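Local atomic coordinates of ferrous iron uptake transporter protein B (Streptococcus thermophilus, PDB entry 3TAH), a protein that binds guanine nucleotides through its cytosolic G-protein domain and is probably the transporter of a GTP-driven ferrous iron uptake system. Residues Lys204-Asp209 with Ser243-Glu248. The protein carries 1 engineered substitution. Sequence-based numbering, arbitrary orientation.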
ATOM      1  N   LYS A 204      10.910   5.585  -4.918  1.00 14.34           N
ATOM      2  CA  LYS A 204      11.703   4.450  -5.402  1.00 14.58           C
ATOM      3  C   LYS A 204      13.024   4.870  -6.035  1.00 14.25           C
ATOM      4  O   LYS A 204      14.048   4.230  -5.825  1.00 12.97           O
ATOM      5  CB  LYS A 204      10.896   3.618  -6.395  1.00 16.74           C
ATOM      6  CG  LYS A 204       9.812   2.800  -5.728  1.00 17.67           C
ATOM      7  CD  LYS A 204      10.359   1.504  -5.201  1.00 21.31           C
ATOM      8  CE  LYS A 204       9.431   0.833  -4.205  1.00 21.45           C
ATOM      9  NZ  LYS A 204       9.397   1.582  -2.920  1.00 22.67           N
ATOM     10  N   LEU A 205      13.000   5.943  -6.815  1.00 14.07           N
ATOM     11  CA  LEU A 205      14.221   6.458  -7.413  1.00 14.56           C
ATOM     12  C   LEU A 205      15.185   6.969  -6.355  1.00 13.84           C
ATOM     13  O   LEU A 205      16.402   6.741  -6.456  1.00 13.72           O
ATOM     14  CB  LEU A 205      13.911   7.572  -8.411  1.00 14.45           C
ATOM     15  CG  LEU A 205      13.328   7.026  -9.720  1.00 13.72           C
ATOM     16  CD1 LEU A 205      12.671   8.147 -10.505  1.00 12.43           C
ATOM     17  CD2 LEU A 205      14.408   6.313 -10.528  1.00 13.91           C
ATOM     18  N   PHE A 206      14.635   7.644  -5.348  1.00 12.05           N
ATOM     19  CA  PHE A 206      15.450   8.179  -4.270  1.00 11.77           C
ATOM     20  C   PHE A 206      16.206   7.052  -3.562  1.00 13.43           C
ATOM     21  O   PHE A 206      17.410   7.174  -3.291  1.00 16.13           O
ATOM     22  CB  PHE A 206      14.613   8.961  -3.258  1.00 12.28           C
ATOM     23  CG  PHE A 206      15.424   9.500  -2.107  1.00 11.94           C
ATOM     24  CD1 PHE A 206      16.127  10.695  -2.233  1.00 12.59           C
ATOM     25  CD2 PHE A 206      15.500   8.810  -0.903  1.00 12.87           C
ATOM     26  CE1 PHE A 206      16.887  11.195  -1.165  1.00 14.86           C
ATOM     27  CE2 PHE A 206      16.263   9.299   0.172  1.00 15.30           C
ATOM     28  CZ  PHE A 206      16.954  10.490   0.046  1.00 15.48           C
ATOM     29  N   GLU A 207      15.505   5.955  -3.296  1.00 14.14           N
ATOM     30  CA  GLU A 207      16.106   4.806  -2.608  1.00 16.37           C
ATOM     31  C   GLU A 207      16.856   3.828  -3.544  1.00 16.08           C
ATOM     32  O   GLU A 207      17.265   2.734  -3.123  1.00 16.88           O
ATOM     33  CB  GLU A 207      15.043   4.090  -1.772  1.00 18.23           C
ATOM     34  CG  GLU A 207      14.073   3.283  -2.582  1.00 19.93           C
ATOM     35  CD  GLU A 207      12.799   2.893  -1.841  1.00 23.14           C
ATOM     36  OE1 GLU A 207      11.990   2.195  -2.481  1.00 23.98           O
ATOM     37  OE2 GLU A 207      12.606   3.248  -0.661  1.00 19.70           O
ATOM     38  N   GLN A 208      17.035   4.234  -4.795  1.00 16.20           N
ATOM     39  CA  GLN A 208      17.752   3.482  -5.831  1.00 17.35           C
ATOM     40  C   GLN A 208      17.219   2.075  -6.076  1.00 16.09           C
ATOM     41  O   GLN A 208      17.978   1.115  -6.221  1.00 14.52           O
ATOM     42  CB  GLN A 208      19.235   3.474  -5.525  1.00 19.06           C
ATOM     43  CG  GLN A 208      19.802   4.872  -5.643  1.00 21.91           C
ATOM     44  CD  GLN A 208      20.879   5.103  -4.664  1.00 26.74           C
ATOM     45  OE1 GLN A 208      22.053   5.047  -5.003  1.00 28.88           O
ATOM     46  NE2 GLN A 208      20.492   5.362  -3.421  1.00 32.25           N
ATOM     47  N   ASP A 209      15.897   1.987  -6.136  1.00 15.34           N
ATOM     48  CA  ASP A 209      15.216   0.766  -6.491  1.00 15.21           C
ATOM     49  C   ASP A 209      15.643   0.299  -7.882  1.00 14.81           C
ATOM     50  O   ASP A 209      15.432   0.989  -8.875  1.00 14.48           O
ATOM     51  CB  ASP A 209      13.709   0.988  -6.460  1.00 15.04           C
ATOM     52  CG  ASP A 209      12.946  -0.294  -6.652  1.00 15.66           C
ATOM     53  OD1 ASP A 209      12.682  -0.980  -5.641  1.00 17.60           O
ATOM     54  OD2 ASP A 209      12.615  -0.610  -7.818  1.00 15.56           O
ATOM     55  N   SER A 243      17.908   3.766   3.962  1.00 17.95           N
ATOM     56  CA  SER A 243      17.690   3.883   5.409  1.00 17.79           C
ATOM     57  C   SER A 243      16.856   5.108   5.791  1.00 16.27           C
ATOM     58  O   SER A 243      16.009   5.028   6.680  1.00 16.65           O
ATOM     59  CB  SER A 243      19.021   3.929   6.166  1.00 19.03           C
ATOM     60  OG  SER A 243      19.714   2.699   6.074  1.00 19.94           O
ATOM     61  N   ILE A 244      17.107   6.231   5.125  1.00 15.16           N
ATOM     62  CA  ILE A 244      16.362   7.466   5.335  1.00 14.26           C
ATOM     63  C   ILE A 244      14.879   7.195   5.133  1.00 14.18           C
ATOM     64  O   ILE A 244      14.054   7.547   5.986  1.00 12.57           O
ATOM     65  CB  ILE A 244      16.843   8.609   4.380  1.00 15.15           C
ATOM     66  CG1 ILE A 244      18.250   9.109   4.736  1.00 14.76           C
ATOM     67  CG2 ILE A 244      15.860   9.790   4.417  1.00 13.69           C
ATOM     68  CD1 ILE A 244      18.901   9.977   3.632  1.00 13.87           C
ATOM     69  N   VAL A 245      14.539   6.550   4.022  1.00 12.61           N
ATOM     70  CA  VAL A 245      13.121   6.275   3.709  1.00 14.66           C
ATOM     71  C   VAL A 245      12.503   5.313   4.728  1.00 13.99           C
ATOM     72  O   VAL A 245      11.397   5.546   5.207  1.00 14.16           O
ATOM     73  CB  VAL A 245      12.947   5.761   2.260  1.00 14.72           C
ATOM     74  CG1 VAL A 245      11.491   5.432   1.972  1.00 15.55           C
ATOM     75  CG2 VAL A 245      13.448   6.801   1.280  1.00 12.12           C
ATOM     76  N   ILE A 246      13.230   4.253   5.067  1.00 14.30           N
ATOM     77  CA  ILE A 246      12.800   3.314   6.105  1.00 13.96           C
ATOM     78  C   ILE A 246      12.504   4.030   7.413  1.00 13.92           C
ATOM     79  O   ILE A 246      11.439   3.838   8.006  1.00 12.46           O
ATOM     80  CB  ILE A 246      13.869   2.221   6.373  1.00 14.28           C
ATOM     81  CG1 ILE A 246      13.980   1.243   5.201  1.00 14.26           C
ATOM     82  CG2 ILE A 246      13.529   1.459   7.629  1.00 14.54           C
ATOM     83  CD1 ILE A 246      15.145   0.236   5.366  1.00 15.91           C
ATOM     84  N   ASN A 247      13.443   4.874   7.847  1.00 13.50           N
ATOM     85  CA  ASN A 247      13.286   5.605   9.105  1.00 15.30           C
ATOM     86  C   ASN A 247      12.097   6.550   9.053  1.00 14.13           C
ATOM     87  O   ASN A 247      11.350   6.654  10.026  1.00 13.73           O
ATOM     88  CB  ASN A 247      14.578   6.372   9.458  1.00 17.67           C
ATOM     89  CG  ASN A 247      15.745   5.452   9.770  1.00 21.72           C
ATOM     90  OD1 ASN A 247      15.553   4.283  10.101  1.00 24.29           O
ATOM     91  ND2 ASN A 247      16.973   5.982   9.676  1.00 22.71           N
ATOM     92  N   GLU A 248      11.920   7.242   7.914  1.00 14.18           N
ATOM     93  CA  GLU A 248      10.783   8.162   7.746  1.00 14.56           C
ATOM     94  C   GLU A 248       9.443   7.431   7.759  1.00 12.06           C
ATOM     95  O   GLU A 248       8.494   7.939   8.360  1.00 12.78           O
ATOM     96  CB  GLU A 248      10.918   9.042   6.488  1.00 14.60           C
ATOM     97  CG  GLU A 248      12.009  10.103   6.588  1.00 15.20           C
ATOM     98  CD  GLU A 248      11.836  11.047   7.767  1.00 15.28           C
ATOM     99  OE1 GLU A 248      10.722  11.523   8.024  1.00 14.96           O
ATOM    100  OE2 GLU A 248      12.840  11.317   8.441  1.00 16.97           O
TER
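Phe-206 and Val-245 join two helices of the FeoB cytosolic helical domain where helix 198-206 ends in a Schellman motif and passes the first turns of helix 241-259. The tight side is apolar. With CG anti to the backbone N (chi1 179°), the Phe-206 ring reaches across to the second helix and presents its edge: CD2 lies 3.6 Å from Val-245 CG2, and CZ stands 4.1 Å from Ile-244 CD1. Both methyls sit near the ring plane, not over a face. Thr-233 of helix 220-237 and Leu-178 and Ile-185 of helix 176-189 also pack on Phe-206, so its side chain touches three other helices of the domain. The looser side belongs to Glu-207, partly exposed and just past the end of helix 198-206. Its extended chain crosses Val-245 at about a right angle, and the two branches of the valine divide the work, CG2 meeting the ring and CG1 the carboxylate. No hydrogen bond links the two segments. After Glu-207, Gln-208 has a positive phi (56°), the C-prime position of the Schellman motif; hydrogen bonds from Asp-209 N to Lys-204 O and from Gln-208 N to Leu-205 O close the helix end. Glu-207 OE2 rests 3.6 Å from Val-245 CG1. Lys-204 NZ approaches Glu-207 OE1 from the syn side in a 2.7 Å salt bridge, tilted 18° from the plane of the carboxylate.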